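Local coordinates for Mlr6093 protein (Mesorhizobium loti, PDB 2QJ8) that probably acts as a zinc-dependent hydrolase of the succinylglutamate desuccinylase/aspartoacylase family, cleaving amide or ester bonds, at residues 44-49 with 231-236. Sequence-based numbering, arbitrary orientation.
Sequences EGPSLL and LGLVKG
Leu-233 reaches across to Pro-46 and Leu-48 with its two methyls, each of which meets a different partner. CD2 lies against the proline, 3.8 Å from Pro-46 CB and 3.4 Å from the carbonyl Pro-46 O, the two side chains sliding past each other in opposite directions. CD1 turns to Leu-48 and rests 3.9 Å from Leu-48 CB, with Leu-48 CD2 almost as near; here the side chains cross at a slant, Leu-48 having CG anti to its backbone N (chi1 178°). In Leu-233, CG is anti to the carbonyl carbon (chi1 -73°), which sets it on the side of Pro-46 and Leu-48, and the methyls branching from it make the contacts. The segment 231-236 follows helix 218-230, whose C-terminus closes in a Schellman motif with Gly-232 at positive phi; this helix end is thereby packed against the start of strand 47-52, part of the aspartoacylase-family catalytic domain, which belongs to the zinc exopeptidase clan. An alanine in place of Leu-233 would probably leave Pro-46 CB and Leu-48 CB without the methyls that cover them. Leu-233 also touches Ile-81 of strand 79-84. Leu-231 O sits 3.2 Å from Pro-46 CG, while Leu-231 CD1 and Leu-48 CD1 meet more loosely at 4.4 Å. Leu-48 also touches Leu-228 in the helix itself.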
ATOM      1  N   GLU A  44      13.683   0.635  39.009  1.00 33.98           N
ATOM      2  CA  GLU A  44      13.210  -0.737  39.111  1.00 34.41           C
ATOM      3  C   GLU A  44      11.828  -0.886  38.508  1.00 32.49           C
ATOM      4  O   GLU A  44      11.012   0.018  38.599  1.00 34.73           O
ATOM      5  CB  GLU A  44      13.220  -1.212  40.568  1.00 34.46           C
ATOM      6  CG  GLU A  44      14.619  -1.282  41.169  1.00 39.50           C
ATOM      7  N   GLY A  45      11.579  -2.041  37.909  1.00 30.36           N
ATOM      8  CA  GLY A  45      10.322  -2.332  37.246  1.00 28.40           C
ATOM      9  C   GLY A  45      10.583  -3.150  35.997  1.00 27.19           C
ATOM     10  O   GLY A  45      11.711  -3.554  35.749  1.00 26.87           O
ATOM     11  N   PRO A  46       9.541  -3.387  35.192  1.00 27.84           N
ATOM     12  CA  PRO A  46       9.602  -4.178  33.968  1.00 27.03           C
ATOM     13  C   PRO A  46      10.548  -3.651  32.895  1.00 27.34           C
ATOM     14  O   PRO A  46      10.803  -2.446  32.838  1.00 27.27           O
ATOM     15  CB  PRO A  46       8.160  -4.119  33.465  1.00 27.80           C
ATOM     16  CG  PRO A  46       7.372  -3.844  34.684  1.00 26.83           C
ATOM     17  CD  PRO A  46       8.171  -2.908  35.437  1.00 27.36           C
ATOM     18  N   SER A  47      11.081  -4.554  32.074  1.00 26.88           N
ATOM     19  CA  SER A  47      11.988  -4.192  30.990  1.00 28.67           C
ATOM     20  C   SER A  47      11.308  -4.570  29.663  1.00 27.92           C
ATOM     21  O   SER A  47      10.758  -5.656  29.532  1.00 31.27           O
ATOM     22  CB  SER A  47      13.309  -4.920  31.113  1.00 28.36           C
ATOM     23  OG  SER A  47      13.059  -6.307  31.167  1.00 33.47           O
ATOM     24  N   LEU A  48      11.416  -3.692  28.684  1.00 26.87           N
ATOM     25  CA  LEU A  48      10.749  -3.836  27.397  1.00 24.87           C
ATOM     26  C   LEU A  48      11.549  -3.264  26.249  1.00 24.85           C
ATOM     27  O   LEU A  48      12.089  -2.170  26.362  1.00 24.19           O
ATOM     28  CB  LEU A  48       9.412  -3.065  27.451  1.00 25.48           C
ATOM     29  CG  LEU A  48       8.554  -3.052  26.165  1.00 25.95           C
ATOM     30  CD1 LEU A  48       8.026  -4.457  25.852  1.00 22.49           C
ATOM     31  CD2 LEU A  48       7.428  -2.028  26.238  1.00 22.67           C
ATOM     32  N   LEU A  49      11.619  -4.008  25.145  1.00 23.66           N
ATOM     33  CA  LEU A  49      12.165  -3.512  23.905  1.00 24.49           C
ATOM     34  C   LEU A  49      11.000  -3.390  22.946  1.00 22.84           C
ATOM     35  O   LEU A  49      10.225  -4.327  22.816  1.00 22.81           O
ATOM     36  CB  LEU A  49      13.167  -4.485  23.288  1.00 24.42           C
ATOM     37  CG  LEU A  49      13.686  -4.182  21.878  1.00 27.56           C
ATOM     38  CD1 LEU A  49      14.469  -2.835  21.794  1.00 27.42           C
ATOM     39  CD2 LEU A  49      14.555  -5.361  21.464  1.00 21.35           C
ATOM     40  N   LEU A 231       1.478  -4.098  31.344  1.00 35.01           N
ATOM     41  CA  LEU A 231       2.835  -4.500  31.720  1.00 35.41           C
ATOM     42  C   LEU A 231       3.350  -3.770  32.973  1.00 35.72           C
ATOM     43  O   LEU A 231       4.451  -4.053  33.416  1.00 38.44           O
ATOM     44  CB  LEU A 231       3.782  -4.267  30.537  1.00 34.88           C
ATOM     45  CG  LEU A 231       3.589  -5.185  29.334  1.00 36.61           C
ATOM     46  CD1 LEU A 231       4.230  -4.575  28.145  1.00 37.19           C
ATOM     47  CD2 LEU A 231       4.136  -6.592  29.639  1.00 37.67           C
ATOM     48  N   GLY A 232       2.571  -2.844  33.539  1.00 33.04           N
ATOM     49  CA  GLY A 232       2.979  -2.076  34.688  1.00 32.87           C
ATOM     50  C   GLY A 232       3.998  -0.977  34.440  1.00 33.13           C
ATOM     51  O   GLY A 232       4.630  -0.519  35.389  1.00 35.17           O
ATOM     52  N   LEU A 233       4.131  -0.520  33.196  1.00 29.69           N
ATOM     53  CA  LEU A 233       5.114   0.506  32.835  1.00 28.98           C
ATOM     54  C   LEU A 233       4.546   1.922  32.755  1.00 28.20           C
ATOM     55  O   LEU A 233       5.280   2.873  32.901  1.00 28.88           O
ATOM     56  CB  LEU A 233       5.763   0.146  31.509  1.00 29.19           C
ATOM     57  CG  LEU A 233       6.756  -1.015  31.561  1.00 30.95           C
ATOM     58  CD1 LEU A 233       6.992  -1.612  30.182  1.00 29.71           C
ATOM     59  CD2 LEU A 233       8.077  -0.574  32.205  1.00 25.61           C
ATOM     60  N   VAL A 234       3.255   2.040  32.494  1.00 29.99           N
ATOM     61  CA  VAL A 234       2.547   3.308  32.406  1.00 30.60           C
ATOM     62  C   VAL A 234       1.323   3.139  33.302  1.00 32.31           C
ATOM     63  O   VAL A 234       0.706   2.074  33.331  1.00 33.15           O
ATOM     64  CB  VAL A 234       2.196   3.571  30.923  1.00 29.96           C
ATOM     65  CG1 VAL A 234       1.244   4.707  30.745  1.00 32.52           C
ATOM     66  CG2 VAL A 234       3.497   3.809  30.124  1.00 25.77           C
ATOM     67  N   LYS A 235       0.990   4.158  34.073  1.00 34.42           N
ATOM     68  CA  LYS A 235      -0.170   4.086  34.962  1.00 36.58           C
ATOM     69  C   LYS A 235      -1.375   4.677  34.239  1.00 38.29           C
ATOM     70  O   LYS A 235      -1.255   5.671  33.505  1.00 40.87           O
ATOM     71  CB  LYS A 235       0.094   4.852  36.262  1.00 36.54           C
ATOM     72  N   GLY A 236      -2.536   4.075  34.436  1.00 39.30           N
ATOM     73  CA  GLY A 236      -3.748   4.587  33.821  1.00 39.71           C
ATOM     74  C   GLY A 236      -4.842   3.570  33.932  1.00 41.93           C
ATOM     75  O   GLY A 236      -4.772   2.683  34.795  1.00 44.43           O
TER